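Local coordinates for protein Pcdhgb2 (PDB 5SZR), which probably acts as a calcium-dependent cell-adhesion protein and may help to establish and maintain specific neuronal connections in the brain, at residues P213-A218 against L305-S310. Residues are numbered along the deposited sequence; the frame is centred on the assembly and turned at random.
With NAG (2-acetamido-2-deoxy-beta-D-glucopyranose), chain E; MAN (alpha-D-mannopyranose), chain Y.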
ATOM      1  N   PRO A 213      -3.286  -6.160   9.134  1.00 47.69           N
ATOM      2  CA  PRO A 213      -1.932  -5.712   9.478  1.00 47.60           C
ATOM      3  C   PRO A 213      -0.955  -6.877   9.480  1.00 45.52           C
ATOM      4  O   PRO A 213      -1.319  -8.021   9.760  1.00 44.14           O
ATOM      5  CB  PRO A 213      -2.094  -5.108  10.880  1.00 48.84           C
ATOM      6  CG  PRO A 213      -3.447  -5.554  11.357  1.00 50.51           C
ATOM      7  CD  PRO A 213      -4.278  -5.747  10.137  1.00 49.22           C
ATOM      8  N   VAL A 214       0.293  -6.581   9.129  1.00 46.14           N
ATOM      9  CA  VAL A 214       1.357  -7.576   9.059  1.00 48.32           C
ATOM     10  C   VAL A 214       2.567  -7.035   9.805  1.00 49.75           C
ATOM     11  O   VAL A 214       3.041  -5.933   9.505  1.00 51.35           O
ATOM     12  CB  VAL A 214       1.733  -7.911   7.603  1.00 49.34           C
ATOM     13  CG1 VAL A 214       2.938  -8.838   7.575  1.00 50.54           C
ATOM     14  CG2 VAL A 214       0.553  -8.539   6.885  1.00 49.34           C
ATOM     15  N   PHE A 215       3.068  -7.807  10.769  1.00 49.87           N
ATOM     16  CA  PHE A 215       4.217  -7.372  11.551  1.00 49.10           C
ATOM     17  C   PHE A 215       5.487  -7.408  10.710  1.00 51.01           C
ATOM     18  O   PHE A 215       5.661  -8.264   9.840  1.00 52.97           O
ATOM     19  CB  PHE A 215       4.393  -8.244  12.795  1.00 44.59           C
ATOM     20  CG  PHE A 215       3.479  -7.874  13.930  1.00 41.58           C
ATOM     21  CD1 PHE A 215       2.305  -8.573  14.153  1.00 41.14           C
ATOM     22  CD2 PHE A 215       3.795  -6.822  14.775  1.00 39.37           C
ATOM     23  CE1 PHE A 215       1.464  -8.232  15.204  1.00 40.03           C
ATOM     24  CE2 PHE A 215       2.961  -6.473  15.817  1.00 38.73           C
ATOM     25  CZ  PHE A 215       1.796  -7.181  16.036  1.00 39.28           C
ATOM     26  N   HIS A 216       6.382  -6.458  10.989  1.00 53.07           N
ATOM     27  CA  HIS A 216       7.615  -6.332  10.219  1.00 58.25           C
ATOM     28  C   HIS A 216       8.535  -7.537  10.416  1.00 59.85           C
ATOM     29  O   HIS A 216       9.345  -7.846   9.534  1.00 62.99           O
ATOM     30  CB  HIS A 216       8.319  -5.030  10.607  1.00 63.95           C
ATOM     31  CG  HIS A 216       9.488  -4.679   9.740  1.00 70.68           C
ATOM     32  ND1 HIS A 216       9.371  -3.887   8.620  1.00 73.78           N
ATOM     33  CD2 HIS A 216      10.801  -4.994   9.844  1.00 75.37           C
ATOM     34  CE1 HIS A 216      10.559  -3.739   8.062  1.00 77.91           C
ATOM     35  NE2 HIS A 216      11.444  -4.401   8.785  1.00 78.89           N
ATOM     36  N   GLN A 217       8.419  -8.233  11.552  1.00 52.60           N
ATOM     37  CA  GLN A 217       9.147  -9.470  11.805  1.00 53.66           C
ATOM     38  C   GLN A 217       8.173 -10.603  12.107  1.00 50.90           C
ATOM     39  O   GLN A 217       7.076 -10.381  12.624  1.00 49.39           O
ATOM     40  CB  GLN A 217      10.128  -9.323  12.981  1.00 54.94           C
ATOM     41  CG  GLN A 217      11.092  -8.165  12.840  1.00 57.84           C
ATOM     42  CD  GLN A 217      12.054  -8.058  14.002  1.00 58.97           C
ATOM     43  OE1 GLN A 217      12.127  -8.951  14.853  1.00 58.76           O
ATOM     44  NE2 GLN A 217      12.809  -6.965  14.042  1.00 60.09           N
ATOM     45  N   ALA A 218       8.598 -11.830  11.794  1.00 52.29           N
ATOM     46  CA  ALA A 218       7.774 -13.003  12.070  1.00 52.80           C
ATOM     47  C   ALA A 218       7.675 -13.287  13.565  1.00 50.20           C
ATOM     48  O   ALA A 218       6.673 -13.848  14.026  1.00 47.54           O
ATOM     49  CB  ALA A 218       8.339 -14.219  11.340  1.00 56.69           C
ATOM     50  N   LEU A 305      -9.400  -6.150  11.239  1.00 54.79           N
ATOM     51  CA  LEU A 305      -8.466  -7.210  10.907  1.00 55.03           C
ATOM     52  C   LEU A 305      -7.260  -7.117  11.832  1.00 57.34           C
ATOM     53  O   LEU A 305      -6.942  -6.045  12.360  1.00 57.46           O
ATOM     54  CB  LEU A 305      -8.040  -7.121   9.439  1.00 53.53           C
ATOM     55  CG  LEU A 305      -9.196  -7.394   8.475  1.00 51.64           C
ATOM     56  CD1 LEU A 305      -8.805  -7.050   7.052  1.00 54.07           C
ATOM     57  CD2 LEU A 305      -9.622  -8.850   8.579  1.00 49.71           C
ATOM     58  N   SER A 306      -6.596  -8.252  12.039  1.00 57.51           N
ATOM     59  CA  SER A 306      -5.569  -8.321  13.065  1.00 54.10           C
ATOM     60  C   SER A 306      -4.527  -9.368  12.710  1.00 52.48           C
ATOM     61  O   SER A 306      -4.763 -10.264  11.895  1.00 54.78           O
ATOM     62  CB  SER A 306      -6.175  -8.643  14.429  1.00 56.16           C
ATOM     63  OG  SER A 306      -6.633  -9.983  14.456  1.00 58.28           O
ATOM     64  N   ALA A 307      -3.361  -9.237  13.339  1.00 50.68           N
ATOM     65  CA  ALA A 307      -2.330 -10.263  13.299  1.00 50.11           C
ATOM     66  C   ALA A 307      -1.737 -10.430  14.692  1.00 54.80           C
ATOM     67  O   ALA A 307      -1.797  -9.529  15.535  1.00 51.77           O
ATOM     68  CB  ALA A 307      -1.221  -9.930  12.296  1.00 44.50           C
ATOM     69  N   ASN A 308      -1.152 -11.604  14.914  1.00 61.26           N
ATOM     70  CA  ASN A 308      -0.530 -11.976  16.174  1.00 64.02           C
ATOM     71  C   ASN A 308       0.933 -12.307  15.942  1.00 61.24           C
ATOM     72  O   ASN A 308       1.282 -12.938  14.939  1.00 63.61           O
ATOM     73  CB  ASN A 308      -1.220 -13.180  16.783  1.00 73.44           C
ATOM     74  CG  ASN A 308      -2.631 -12.887  17.179  1.00 85.19           C
ATOM     75  OD1 ASN A 308      -2.924 -11.821  17.724  1.00 80.92           O
ATOM     76  ND2 ASN A 308      -3.530 -13.817  16.906  1.00103.40           N
ATOM     77  N   VAL A 309       1.787 -11.894  16.876  1.00 55.28           N
ATOM     78  CA  VAL A 309       3.216 -12.144  16.775  1.00 52.30           C
ATOM     79  C   VAL A 309       3.729 -12.560  18.146  1.00 53.77           C
ATOM     80  O   VAL A 309       3.242 -12.092  19.180  1.00 55.08           O
ATOM     81  CB  VAL A 309       3.977 -10.909  16.236  1.00 47.30           C
ATOM     82  CG1 VAL A 309       3.909  -9.755  17.226  1.00 46.23           C
ATOM     83  CG2 VAL A 309       5.414 -11.261  15.893  1.00 46.39           C
ATOM     84  N   SER A 310       4.702 -13.464  18.150  1.00 54.34           N
ATOM     85  CA  SER A 310       5.293 -13.957  19.386  1.00 57.67           C
ATOM     86  C   SER A 310       6.552 -13.165  19.712  1.00 54.80           C
ATOM     87  O   SER A 310       7.391 -12.924  18.836  1.00 52.60           O
ATOM     88  CB  SER A 310       5.622 -15.447  19.282  1.00 63.57           C
ATOM     89  OG  SER A 310       6.250 -15.907  20.471  1.00 71.95           O
TER
HETATM   90  C1  NAG E   1      -4.839 -13.452  17.353  1.00 72.65           C
HETATM   91  C2  NAG E   1      -6.046 -13.691  16.461  1.00 78.34           C
HETATM   92  C3  NAG E   1      -7.286 -13.081  17.112  1.00 85.26           C
HETATM   93  C4  NAG E   1      -7.440 -13.587  18.544  1.00 88.81           C
HETATM   94  C5  NAG E   1      -6.127 -13.430  19.319  1.00 89.72           C
HETATM   95  C6  NAG E   1      -6.141 -14.066  20.690  1.00 97.57           C
HETATM   96  C7  NAG E   1      -5.398 -13.881  14.103  1.00 76.15           C
HETATM   97  C8  NAG E   1      -5.237 -13.164  12.798  1.00 78.29           C
HETATM   98  N2  NAG E   1      -5.837 -13.144  15.129  1.00 75.82           N
HETATM   99  O3  NAG E   1      -8.444 -13.388  16.344  1.00 87.67           O
HETATM  100  O4  NAG E   1      -8.460 -12.850  19.210  1.00 91.12           O
HETATM  101  O5  NAG E   1      -5.055 -14.050  18.600  1.00 82.21           O
HETATM  102  O6  NAG E   1      -7.458 -14.398  21.104  1.00104.40           O
HETATM  103  O7  NAG E   1      -5.147 -15.075  14.223  1.00 75.10           O
HETATM  104  C1  MAN Y 722       7.207  -0.013  11.705  1.00 61.00           C
HETATM  105  C2  MAN Y 722       6.540   1.366  11.825  1.00 66.94           C
HETATM  106  C3  MAN Y 722       5.251   1.400  11.003  1.00 70.66           C
HETATM  107  C4  MAN Y 722       5.474   0.911   9.565  1.00 70.56           C
HETATM  108  C5  MAN Y 722       6.210  -0.440   9.534  1.00 70.71           C
HETATM  109  C6  MAN Y 722       6.630  -0.825   8.124  1.00 74.12           C
HETATM  110  O2  MAN Y 722       7.367   2.401  11.273  1.00 69.66           O
HETATM  111  O3  MAN Y 722       4.679   2.707  10.974  1.00 72.94           O
HETATM  112  O4  MAN Y 722       4.215   0.755   8.931  1.00 71.73           O
HETATM  113  O5  MAN Y 722       7.408  -0.387  10.355  1.00 66.57           O
HETATM  114  O6  MAN Y 722       7.094  -2.170   8.137  1.00 77.83           O
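Phe215 lays its ring under Val309, the valine methyl CG1 standing over the centre of one face in a CH-pi contact, 3.4 Å from the centroid and only 8° off the ring normal. CG, anti to the carbonyl carbon (chi1 -80°), starts the ring beneath Val309 and meets its CB and CG1 about equally; CD1 lies 3.5 Å from Val309 CB and also approaches the Ala307 methyl. CE1 is shared between Val309 CG1 and the carbonyl of Ala307, whose O lies 3.5 Å from CE1 at the ring edge, while CD2, CE2 and CZ meet only CG1 from strand 306-316. Ala297, Tyr252, Val237 and Ala239 add further contacts to this buried ring. An alanine at Phe215 would probably open a gap in the core and leave Val309 CG1 without the aromatic face it rests on. The contact joins the two sheets of the fifth extracellular cadherin repeat, EC5, third of the four in this EC3-EC6 fragment and a Greek-key beta-sandwich: strand 214-215 borders one sheet by pairing with strand 232-240, strand 306-316 belongs to the other, and no hydrogen bond links the two segments. Beyond the ring, Val309 CG2, anti to its backbone N, reaches 3.4 Å from Ala218 O. Toward the calcium site that holds Asn209, Asn211 and Asp299, Pro213 sets its CD 3.5 Å from Leu305 O and its CG against Ser306 CA, and Ala307 CB sits 3.2 Å from Pro213 O. Asp299 also accepts a hydrogen bond from Leu305 N. Ser306 and Asn308 point away from this interface: Asn308 ND2 carries an N-linked N-acetylglucosamine, whose N2 gives a weak but straight hydrogen bond to Ser306 OG (3.3 Å, 174°). Across the sandwich, His216 ND1 is hydrogen-bonded to O6 of a mannose at 2.9 Å.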